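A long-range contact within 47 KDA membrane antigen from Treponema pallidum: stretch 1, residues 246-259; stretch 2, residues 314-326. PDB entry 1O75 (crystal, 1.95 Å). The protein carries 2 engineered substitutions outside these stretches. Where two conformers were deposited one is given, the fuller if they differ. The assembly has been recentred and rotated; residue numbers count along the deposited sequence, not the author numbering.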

# COMPACT_ATOMS: atom_id res chain seq x y z
N ARG B 246 -16.63 2.72 -0.63
CA ARG B 246 -17.84 2.27 0.04
C ARG B 246 -18.32 0.89 -0.43
O ARG B 246 -18.74 0.07 0.38
N GLU B 247 -18.25 0.63 -1.73
CA GLU B 247 -18.68 -0.68 -2.22
C GLU B 247 -17.77 -1.80 -1.70
O GLU B 247 -18.23 -2.88 -1.39
N PHE B 248 -16.48 -1.54 -1.60
CA PHE B 248 -15.56 -2.56 -1.10
C PHE B 248 -15.80 -2.80 0.37
O PHE B 248 -15.83 -3.94 0.84
N ILE B 249 -15.98 -1.72 1.13
CA ILE B 249 -16.22 -1.88 2.55
C ILE B 249 -17.51 -2.68 2.81
O ILE B 249 -17.55 -3.52 3.71
N ASP B 250 -18.56 -2.42 2.04
CA ASP B 250 -19.81 -3.15 2.25
C ASP B 250 -19.53 -4.65 2.04
O ASP B 250 -20.09 -5.50 2.73
N TYR B 251 -18.67 -4.96 1.09
CA TYR B 251 -18.36 -6.37 0.85
C TYR B 251 -17.58 -6.99 2.02
O TYR B 251 -18.00 -8.02 2.56
N VAL B 252 -16.46 -6.40 2.44
CA VAL B 252 -15.73 -7.03 3.54
C VAL B 252 -16.55 -7.04 4.81
O VAL B 252 -16.36 -7.90 5.66
N MET B 253 -17.49 -6.10 4.95
CA MET B 253 -18.31 -6.08 6.18
C MET B 253 -19.36 -7.20 6.14
O MET B 253 -20.05 -7.44 7.12
N ASN B 254 -19.46 -7.88 5.00
CA ASN B 254 -20.37 -9.01 4.85
C ASN B 254 -19.61 -10.30 4.54
O ASN B 254 -20.20 -11.39 4.38
N PHE B 255 -18.29 -10.18 4.44
CA PHE B 255 -17.44 -11.33 4.15
C PHE B 255 -17.40 -12.34 5.28
O PHE B 255 -17.21 -11.99 6.45
N ASN B 256 -17.52 -13.61 4.93
CA ASN B 256 -17.47 -14.65 5.95
C ASN B 256 -16.23 -15.55 5.86
O ASN B 256 -15.43 -15.61 6.80
N THR B 257 -16.06 -16.23 4.73
CA THR B 257 -14.96 -17.18 4.64
C THR B 257 -14.57 -17.56 3.21
O THR B 257 -15.10 -17.00 2.23
N VAL B 258 -13.62 -18.50 3.09
CA VAL B 258 -13.16 -18.95 1.78
C VAL B 258 -13.00 -20.46 1.76
O VAL B 258 -12.46 -21.06 2.71
N ARG B 259 -13.44 -21.08 0.68
CA ARG B 259 -13.28 -22.52 0.52
C ARG B 259 -12.12 -22.73 -0.45
O ARG B 259 -12.00 -22.03 -1.45
N ARG B 314 -8.80 -23.67 -6.57
CA ARG B 314 -9.97 -22.89 -6.93
C ARG B 314 -10.42 -22.32 -5.59
O ARG B 314 -10.71 -23.09 -4.67
N LEU B 315 -10.45 -20.99 -5.48
CA LEU B 315 -10.84 -20.31 -4.25
C LEU B 315 -12.26 -19.77 -4.39
O LEU B 315 -12.58 -19.15 -5.39
N THR B 316 -13.09 -20.00 -3.39
CA THR B 316 -14.44 -19.47 -3.45
C THR B 316 -14.67 -18.54 -2.25
O THR B 316 -14.69 -19.00 -1.12
N LEU B 317 -14.83 -17.24 -2.52
CA LEU B 317 -15.07 -16.23 -1.47
C LEU B 317 -16.57 -16.24 -1.12
O LEU B 317 -17.40 -16.09 -2.00
N ILE B 318 -16.88 -16.37 0.16
CA ILE B 318 -18.24 -16.44 0.64
C ILE B 318 -18.61 -15.23 1.51
O ILE B 318 -17.99 -14.98 2.55
N ALA B 319 -19.62 -14.50 1.07
CA ALA B 319 -20.04 -13.27 1.75
C ALA B 319 -21.57 -13.13 1.72
O ALA B 319 -22.19 -13.42 0.71
N ASN B 320 -22.15 -12.68 2.83
CA ASN B 320 -23.61 -12.52 2.93
C ASN B 320 -24.18 -11.56 1.91
O ASN B 320 -23.72 -10.43 1.79
N GLY B 321 -25.18 -12.03 1.17
CA GLY B 321 -25.85 -11.18 0.20
C GLY B 321 -25.16 -11.01 -1.13
O GLY B 321 -25.68 -10.29 -1.99
N TYR B 322 -24.01 -11.65 -1.29
CA TYR B 322 -23.26 -11.54 -2.53
C TYR B 322 -23.10 -12.89 -3.23
O TYR B 322 -23.04 -13.94 -2.59
N ARG B 323 -23.02 -12.84 -4.55
CA ARG B 323 -22.81 -14.03 -5.34
C ARG B 323 -21.40 -14.52 -4.98
O ARG B 323 -20.53 -13.71 -4.65
N ASP B 324 -21.18 -15.84 -4.99
CA ASP B 324 -19.84 -16.37 -4.67
C ASP B 324 -18.83 -15.81 -5.67
O ASP B 324 -19.16 -15.57 -6.83
N VAL B 325 -17.61 -15.56 -5.23
CA VAL B 325 -16.58 -15.08 -6.15
C VAL B 325 -15.60 -16.22 -6.27
O VAL B 325 -14.98 -16.60 -5.28
N VAL B 326 -15.43 -16.75 -7.47
CA VAL B 326 -14.54 -17.89 -7.66
C VAL B 326 -13.28 -17.46 -8.38
O VAL B 326 -13.35 -16.81 -9.42

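Strand 255-259 pairs antiparallel with strand 314-319, their directions 156° apart. R259 and T316 exchange hydrogen bonds: R259 N to T316 O and T316 N to R259 O, both 3.0 Å. I318 N donates to T257 O at 2.8 Å. At the bulge between F255 and T257, I318 O accepts twice, from N256 N at 2.8 Å and T257 N at 3.2 Å, so one carbonyl serves two amides. N320 N then donates to N254 O at 2.8 Å.

The pairing sends F255, V258, L317 and A319 to one face of the sheet. V258 (t) places CG1 3.8 Å from L317 CD1, and F255 (t) meets L317 CG (chi1 m, chi2 p) with its ring edge, CE1 to CG 4.2 Å. The other face carries T257, R259, T316 and I318; T257 CG2 lies 4.0 Å from I318 CD1.

The CA-to-CB bond of Y251 (t) lies sideways to stretch 2, but the end of the side chain comes nearer, with CE1 3.5 Å from A319 CB and OH 3.4 Å from L317 CB. Its edge meets the face of Y322 (m), whose CA-to-CB bond points toward stretch 1: centroids are 4.9 Å apart, planes at 84°, and Y251 CD1 is 3.6 Å from Y322 CG.

Both tyrosine hydroxyls use water. Y322 OH lies 2.5 Å from water 1, which donates to E247 O at 2.7 Å; Y251 OH lies 2.6 Å from water 2, in reach of L317 O and R323 O, each 3.0 Å from that water.

N254 (m) points toward stretch 2, yet its ND2 donates back to D250 O at 2.9 Å. Its OD1 accepts from water 3 at 2.7 Å, and that water accepts from N320 ND2 at 2.9 Å, bridging the two amides. N320 (m) also brings OD1 to 3.2 Å from N256 ND2, which is hydrogen-bonded elsewhere in the structure.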

# COMPACT_ATOMS: atom_id res chain seq x y z
CB ARG B 246 -18.96 3.30 -0.15
CG ARG B 246 -20.32 2.82 0.31
CD ARG B 246 -21.11 3.95 0.94
NE ARG B 246 -20.94 5.18 0.18
CZ ARG B 246 -21.13 6.40 0.67
NH1 ARG B 246 -21.51 6.56 1.93
NH2 ARG B 246 -20.92 7.46 -0.10
CB GLU B 247 -18.75 -0.68 -3.76
CG GLU B 247 -19.94 0.16 -4.30
CD GLU B 247 -19.85 0.39 -5.80
OE1 GLU B 247 -18.72 0.46 -6.34
OE2 GLU B 247 -20.90 0.52 -6.46
CB PHE B 248 -14.11 -2.16 -1.33
CG PHE B 248 -13.13 -3.15 -0.75
CD1 PHE B 248 -13.03 -4.44 -1.26
CD2 PHE B 248 -12.32 -2.79 0.32
CE1 PHE B 248 -12.14 -5.37 -0.72
CE2 PHE B 248 -11.43 -3.70 0.88
CZ PHE B 248 -11.33 -4.98 0.37
CB ILE B 249 -16.27 -0.49 3.23
CG1 ILE B 249 -14.85 0.08 3.26
CG2 ILE B 249 -16.81 -0.60 4.66
CD1 ILE B 249 -13.86 -0.80 3.98
CB ASP B 250 -20.89 -2.70 1.25
CG ASP B 250 -21.53 -1.36 1.63
OD1 ASP B 250 -21.46 -0.97 2.82
OD2 ASP B 250 -22.12 -0.70 0.75
CB TYR B 251 -17.57 -6.54 -0.44
CG TYR B 251 -17.29 -8.01 -0.77
CD1 TYR B 251 -18.30 -8.83 -1.28
CD2 TYR B 251 -16.02 -8.58 -0.54
CE1 TYR B 251 -18.07 -10.18 -1.57
CE2 TYR B 251 -15.78 -9.94 -0.82
CZ TYR B 251 -16.81 -10.73 -1.33
OH TYR B 251 -16.61 -12.08 -1.56
CB VAL B 252 -14.33 -6.37 3.81
CG1 VAL B 252 -13.40 -6.62 2.63
CG2 VAL B 252 -14.47 -4.84 4.07
CB MET B 253 -19.00 -4.73 6.38
CG MET B 253 -18.03 -3.62 6.83
SD MET B 253 -17.25 -3.97 8.43
CE MET B 253 -15.72 -3.18 8.25
CB ASN B 254 -21.40 -8.70 3.77
CG ASN B 254 -22.51 -7.81 4.30
OD1 ASN B 254 -23.29 -8.23 5.15
ND2 ASN B 254 -22.55 -6.57 3.84
CB PHE B 255 -16.00 -10.88 3.87
CG PHE B 255 -15.04 -12.02 3.66
CD1 PHE B 255 -14.93 -12.64 2.41
CD2 PHE B 255 -14.23 -12.46 4.71
CE1 PHE B 255 -14.00 -13.67 2.20
CE2 PHE B 255 -13.29 -13.49 4.52
CZ PHE B 255 -13.18 -14.09 3.25
CB ASN B 256 -18.70 -15.55 5.85
CG ASN B 256 -19.86 -15.05 6.68
OD1 ASN B 256 -19.66 -14.45 7.72
ND2 ASN B 256 -21.09 -15.32 6.23
CB THR B 257 -15.36 -18.42 5.49
OG1 THR B 257 -14.23 -19.29 5.67
CG2 THR B 257 -16.54 -19.19 4.83
CB VAL B 258 -11.75 -18.39 1.41
CG1 VAL B 258 -11.47 -18.61 -0.10
CG2 VAL B 258 -11.65 -16.94 1.76
CB ARG B 259 -14.53 -23.14 -0.09
CG ARG B 259 -14.42 -24.67 -0.27
CD ARG B 259 -15.57 -25.18 -1.16
NE ARG B 259 -15.52 -26.63 -1.33
CZ ARG B 259 -16.24 -27.49 -0.63
NH1 ARG B 259 -17.07 -27.03 0.30
NH2 ARG B 259 -16.14 -28.79 -0.85
CB ARG B 314 -11.07 -23.77 -7.53
CG ARG B 314 -12.41 -23.05 -7.68
CD ARG B 314 -13.28 -23.71 -8.77
NE ARG B 314 -12.71 -23.49 -10.10
CZ ARG B 314 -13.02 -24.21 -11.18
NH1 ARG B 314 -13.91 -25.20 -11.10
NH2 ARG B 314 -12.44 -23.93 -12.34
CB LEU B 315 -9.90 -19.11 -3.98
CG LEU B 315 -8.41 -19.33 -4.22
CD1 LEU B 315 -7.61 -18.09 -3.85
CD2 LEU B 315 -7.95 -20.53 -3.41
CB THR B 316 -15.49 -20.61 -3.42
OG1 THR B 316 -15.27 -21.48 -4.54
CG2 THR B 316 -16.93 -20.05 -3.51
CB LEU B 317 -14.70 -14.83 -1.98
CG LEU B 317 -13.24 -14.36 -1.92
CD1 LEU B 317 -12.29 -15.47 -2.17
CD2 LEU B 317 -13.06 -13.23 -2.91
CB ILE B 318 -18.42 -17.75 1.43
CG1 ILE B 318 -18.16 -18.94 0.48
CG2 ILE B 318 -19.80 -17.81 2.05
CD1 ILE B 318 -17.94 -20.25 1.20
CB ALA B 319 -19.40 -12.06 1.07
CB ASN B 320 -24.00 -12.04 4.34
CG ASN B 320 -23.79 -13.09 5.38
OD1 ASN B 320 -23.86 -14.36 4.97
ND2 ASN B 320 -23.58 -12.78 6.57
CB TYR B 322 -21.85 -11.00 -2.28
CG TYR B 322 -21.79 -9.54 -1.89
CD1 TYR B 322 -21.98 -9.15 -0.57
CD2 TYR B 322 -21.55 -8.55 -2.85
CE1 TYR B 322 -21.94 -7.78 -0.19
CE2 TYR B 322 -21.50 -7.18 -2.49
CZ TYR B 322 -21.69 -6.82 -1.16
OH TYR B 322 -21.64 -5.49 -0.80
CB ARG B 323 -22.90 -13.66 -6.83
CG ARG B 323 -22.98 -14.84 -7.79
CD ARG B 323 -23.54 -14.40 -9.15
NE ARG B 323 -22.61 -13.55 -9.90
CZ ARG B 323 -22.92 -12.36 -10.40
NH1 ARG B 323 -24.13 -11.86 -10.23
NH2 ARG B 323 -22.02 -11.67 -11.09
CB ASP B 324 -19.81 -17.90 -4.73
CG ASP B 324 -20.49 -18.58 -3.54
OD1 ASP B 324 -21.02 -17.89 -2.64
OD2 ASP B 324 -20.50 -19.83 -3.49
CB VAL B 325 -15.86 -13.86 -5.58
CG1 VAL B 325 -14.70 -13.47 -6.51
CG2 VAL B 325 -16.86 -12.71 -5.42
CB VAL B 326 -15.24 -19.03 -8.49
CG1 VAL B 326 -14.31 -20.22 -8.64
CG2 VAL B 326 -16.53 -19.47 -7.79
O HOH W 1 -20.65 -3.69 -2.30
O HOH W 2 -18.73 -13.47 -2.28
O HOH W 3 -23.26 -9.96 7.19